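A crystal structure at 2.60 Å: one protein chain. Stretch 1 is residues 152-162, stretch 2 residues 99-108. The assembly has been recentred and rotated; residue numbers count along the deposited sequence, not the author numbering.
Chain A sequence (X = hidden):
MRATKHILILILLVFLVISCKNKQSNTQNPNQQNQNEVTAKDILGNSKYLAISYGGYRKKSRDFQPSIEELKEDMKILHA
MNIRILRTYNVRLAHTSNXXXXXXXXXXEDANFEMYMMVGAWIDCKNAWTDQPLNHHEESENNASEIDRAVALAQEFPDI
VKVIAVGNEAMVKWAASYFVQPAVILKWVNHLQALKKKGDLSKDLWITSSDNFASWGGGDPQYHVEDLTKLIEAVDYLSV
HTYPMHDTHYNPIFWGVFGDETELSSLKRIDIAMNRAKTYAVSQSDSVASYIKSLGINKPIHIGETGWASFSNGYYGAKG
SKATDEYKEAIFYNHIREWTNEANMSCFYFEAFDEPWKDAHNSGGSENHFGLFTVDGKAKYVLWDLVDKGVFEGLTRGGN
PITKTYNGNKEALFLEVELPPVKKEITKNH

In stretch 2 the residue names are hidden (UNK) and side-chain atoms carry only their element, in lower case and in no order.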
# COMPACT_ATOMS: atom_id res chain seq x y z
N ALA A 152 -29.79 25.75 -38.63
CA ALA A 152 -29.59 27.17 -38.96
C ALA A 152 -28.15 27.47 -39.39
O ALA A 152 -27.93 28.19 -40.38
CB ALA A 152 -29.99 28.07 -37.80
N LEU A 153 -27.18 26.90 -38.67
CA LEU A 153 -25.77 27.07 -39.04
C LEU A 153 -25.40 26.39 -40.35
O LEU A 153 -24.65 26.95 -41.12
CB LEU A 153 -24.86 26.60 -37.92
CG LEU A 153 -24.95 27.47 -36.65
CD1 LEU A 153 -24.15 26.81 -35.52
CD2 LEU A 153 -24.49 28.91 -36.90
N ALA A 154 -25.94 25.20 -40.61
CA ALA A 154 -25.66 24.53 -41.87
C ALA A 154 -26.22 25.33 -43.05
O ALA A 154 -25.66 25.30 -44.17
CB ALA A 154 -26.24 23.12 -41.85
N GLN A 155 -27.34 26.01 -42.80
CA GLN A 155 -27.98 26.89 -43.78
C GLN A 155 -27.23 28.20 -43.98
O GLN A 155 -27.07 28.60 -45.10
CB GLN A 155 -29.43 27.17 -43.37
CG GLN A 155 -30.35 25.96 -43.51
CD GLN A 155 -31.70 26.12 -42.82
OE1 GLN A 155 -31.88 26.94 -41.93
NE2 GLN A 155 -32.65 25.29 -43.21
N GLU A 156 -26.82 28.89 -42.93
CA GLU A 156 -26.08 30.14 -43.10
C GLU A 156 -24.69 29.89 -43.70
O GLU A 156 -24.18 30.76 -44.39
CB GLU A 156 -25.95 30.92 -41.78
CG GLU A 156 -25.44 32.36 -41.92
CD GLU A 156 -25.40 33.14 -40.57
OE1 GLU A 156 -25.87 32.62 -39.52
OE2 GLU A 156 -24.89 34.27 -40.52
N PHE A 157 -24.09 28.71 -43.47
CA PHE A 157 -22.71 28.46 -43.91
C PHE A 157 -22.58 27.15 -44.67
O PHE A 157 -21.72 26.31 -44.35
CB PHE A 157 -21.74 28.42 -42.72
CG PHE A 157 -21.79 29.62 -41.84
CD1 PHE A 157 -22.66 29.68 -40.77
CD2 PHE A 157 -20.89 30.66 -42.01
CE1 PHE A 157 -22.68 30.77 -39.91
CE2 PHE A 157 -20.90 31.77 -41.16
CZ PHE A 157 -21.81 31.82 -40.11
N PRO A 158 -23.39 26.97 -45.71
CA PRO A 158 -23.37 25.67 -46.45
C PRO A 158 -22.06 25.39 -47.21
O PRO A 158 -21.81 24.26 -47.58
CB PRO A 158 -24.53 25.84 -47.44
CG PRO A 158 -24.48 27.30 -47.76
CD PRO A 158 -24.07 28.02 -46.48
N ASP A 159 -21.26 26.43 -47.44
CA ASP A 159 -19.96 26.29 -48.09
C ASP A 159 -18.89 25.70 -47.17
O ASP A 159 -17.80 25.33 -47.64
CB ASP A 159 -19.49 27.65 -48.67
CG ASP A 159 -19.31 28.78 -47.58
OD1 ASP A 159 -20.29 29.14 -46.84
OD2 ASP A 159 -18.18 29.34 -47.51
N ILE A 160 -19.15 25.71 -45.85
CA ILE A 160 -18.22 25.24 -44.84
C ILE A 160 -18.73 23.98 -44.16
O ILE A 160 -18.00 22.99 -44.05
CB ILE A 160 -18.00 26.33 -43.78
CG1 ILE A 160 -17.38 27.57 -44.42
CG2 ILE A 160 -17.07 25.83 -42.65
CD1 ILE A 160 -17.49 28.81 -43.56
N VAL A 161 -19.98 24.01 -43.68
CA VAL A 161 -20.59 22.89 -42.97
C VAL A 161 -20.93 21.75 -43.94
O VAL A 161 -21.81 21.90 -44.79
CB VAL A 161 -21.87 23.33 -42.23
CG1 VAL A 161 -22.58 22.15 -41.59
CG2 VAL A 161 -21.53 24.37 -41.17
N LYS A 162 -20.22 20.64 -43.81
CA LYS A 162 -20.44 19.47 -44.65
C LYS A 162 -21.07 18.27 -43.96
O LYS A 162 -21.49 17.34 -44.63
CB LYS A 162 -19.12 19.02 -45.25
CG LYS A 162 -18.44 20.10 -46.06
CD LYS A 162 -19.26 20.49 -47.29
CE LYS A 162 -18.92 21.88 -47.79
NZ LYS A 162 -19.98 22.31 -48.71
N UNK A 99 -16.56 29.93 -34.87
CA UNK A 99 -15.57 29.31 -35.74
C UNK A 99 -16.01 29.50 -37.19
O UNK A 99 -15.21 29.84 -38.06
c UNK A 99 -14.39 27.18 -36.39
c UNK A 99 -14.76 27.73 -33.99
c UNK A 99 -14.78 26.34 -33.40
c UNK A 99 -15.36 27.84 -35.41
N UNK A 100 -17.29 29.30 -37.44
CA UNK A 100 -17.84 29.52 -38.78
C UNK A 100 -17.65 30.97 -39.21
O UNK A 100 -17.23 31.20 -40.35
c UNK A 100 -19.10 26.83 -39.98
c UNK A 100 -19.30 29.08 -38.84
c UNK A 100 -19.52 27.57 -38.71
c UNK A 100 -20.96 27.23 -38.37
N UNK A 101 -17.89 31.93 -38.31
CA UNK A 101 -17.66 33.34 -38.63
C UNK A 101 -16.21 33.63 -39.00
O UNK A 101 -15.93 34.36 -39.98
c UNK A 101 -19.62 34.44 -37.48
c UNK A 101 -18.11 34.28 -37.49
c UNK A 101 -21.67 34.86 -36.19
n UNK A 101 -22.35 35.55 -35.08
c UNK A 101 -20.17 35.15 -36.25
N UNK A 102 -15.32 33.03 -38.23
CA UNK A 102 -13.90 33.16 -38.41
C UNK A 102 -13.45 32.60 -39.73
O UNK A 102 -12.66 33.23 -40.42
c UNK A 102 -13.16 32.46 -37.28
N UNK A 103 -13.95 31.41 -40.07
CA UNK A 103 -13.59 30.79 -41.33
C UNK A 103 -14.11 31.65 -42.47
O UNK A 103 -13.39 31.87 -43.45
c UNK A 103 -14.11 29.34 -41.44
c UNK A 103 -13.92 27.04 -40.28
c UNK A 103 -13.90 28.76 -42.84
c UNK A 103 -13.39 28.45 -40.40
N UNK A 104 -15.34 32.16 -42.35
CA UNK A 104 -15.91 33.02 -43.38
C UNK A 104 -15.05 34.26 -43.60
O UNK A 104 -14.71 34.56 -44.75
c UNK A 104 -19.37 34.69 -44.00
n UNK A 104 -19.46 32.15 -45.72
n UNK A 104 -20.48 33.73 -44.22
c UNK A 104 -17.92 34.29 -44.20
c UNK A 104 -17.34 33.42 -43.09
n UNK A 104 -21.67 31.96 -45.02
c UNK A 104 -20.51 32.63 -45.00
N UNK A 105 -14.66 34.95 -42.53
CA UNK A 105 -13.75 36.09 -42.68
C UNK A 105 -12.45 35.72 -43.40
O UNK A 105 -12.02 36.45 -44.30
c UNK A 105 -14.08 38.38 -39.53
c UNK A 105 -14.51 37.63 -40.79
c UNK A 105 -13.40 36.72 -41.34
o UNK A 105 -12.87 38.66 -39.36
o UNK A 105 -14.96 38.69 -38.70
N UNK A 106 -11.84 34.59 -43.04
CA UNK A 106 -10.60 34.17 -43.69
C UNK A 106 -10.77 33.81 -45.17
O UNK A 106 -9.86 34.00 -45.95
c UNK A 106 -9.43 33.18 -41.57
c UNK A 106 -9.35 31.86 -40.85
c UNK A 106 -9.92 33.00 -42.99
c UNK A 106 -8.07 33.87 -41.49
N UNK A 107 -11.93 33.27 -45.54
CA UNK A 107 -12.22 32.99 -46.95
C UNK A 107 -12.47 34.27 -47.78
O UNK A 107 -12.15 34.29 -48.96
n UNK A 107 -15.55 28.28 -48.25
c UNK A 107 -13.42 32.02 -47.10
c UNK A 107 -13.17 30.67 -46.44
c UNK A 107 -14.21 29.59 -46.71
c UNK A 107 -14.86 29.58 -48.07
N UNK A 108 -13.00 35.32 -47.16
CA UNK A 108 -13.11 36.62 -47.81
C UNK A 108 -11.75 37.31 -47.97
O UNK A 108 -11.55 37.97 -48.97
o UNK A 108 -15.89 36.25 -47.77
n UNK A 108 -16.21 37.49 -45.94
c UNK A 108 -14.03 37.55 -47.05
c UNK A 108 -15.46 37.03 -46.95

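Position 99 carries four side-chain carbons, forked at the first, with one arm two carbons long. None comes near stretch 1. This is Ile 99, a buried helix residue.

Position 100 has four carbons forked at the second. Its CB lies 3.7 Å from the centroid of the Phe 157 ring, almost on the ring normal, so its C-H groups pack against the ring face. This is Leu 100. CD1 is 4.0 Å from Leu 153 CB and 3.8 Å from Phe 157 CD1. CD2 is 3.5 Å from Ile 160 CG2 and 3.7 Å from Val 161 CG2.

Position 101 has four carbons in a row ending in nitrogen, and its carbons pass near the Phe 157 ring. This is Lys 101, with CG 4.3 Å from Phe 157 CZ, while its amino end is exposed.

Position 102 has a single carbon, far from stretch 1. This is Ala 102.

Position 103 again has four carbons forked at the first, one arm two carbons long. The short arm meets the end of Ile 160. This is Ile 103, with CG2 3.7 Å from Ile 160 CD1.

Position 104 has three carbons, a nitrogen, then a carbon bearing two more nitrogens: a guanidinium, whose nitrogens approach Asp 159, Glu 156 O and the Phe 157 ring. This is Arg 104. NH1 donates a weak hydrogen bond to Asp 159 OD1 at 3.3 Å, part of a salt bridge. NH2 is 2.9 Å from Glu 156 O. Phe 157 CD2 lies over one guanidinium face, 3.4 Å from NH2.

Position 105 has three carbons, the third carrying two oxygens. It does not reach stretch 1. This is Glu 105.

Position 106 has four carbons forked at the second, also out of reach. This is Leu 106.

Position 107 has four carbons in a row ending in nitrogen. The nitrogen reaches an aspartate. This is Lys 107. NZ donates to Asp 159 OD2 at 2.9 Å, in a second salt bridge.

Position 108 has two carbons, the second carrying one oxygen and one nitrogen. It makes no contact with stretch 1. This is Asn 108.

The contact sets one helix against the end of another and the turn that follows. Leu 100, Ile 103, Arg 104 and Lys 107 recur at intervals of three or four, so they share one helix side. Leu 100 fills the space among Leu 153, Phe 157, Ile 160 and Val 161. Backbone bonds from Ile 160 N and Val 161 N to Phe 157 O, both 3.0 Å, brace the turn. Asp 159 then joins two basic side chains one helical turn apart, adding charge pairing to the apolar packing.

Stretch 2 99-108: ILKAIRELKN
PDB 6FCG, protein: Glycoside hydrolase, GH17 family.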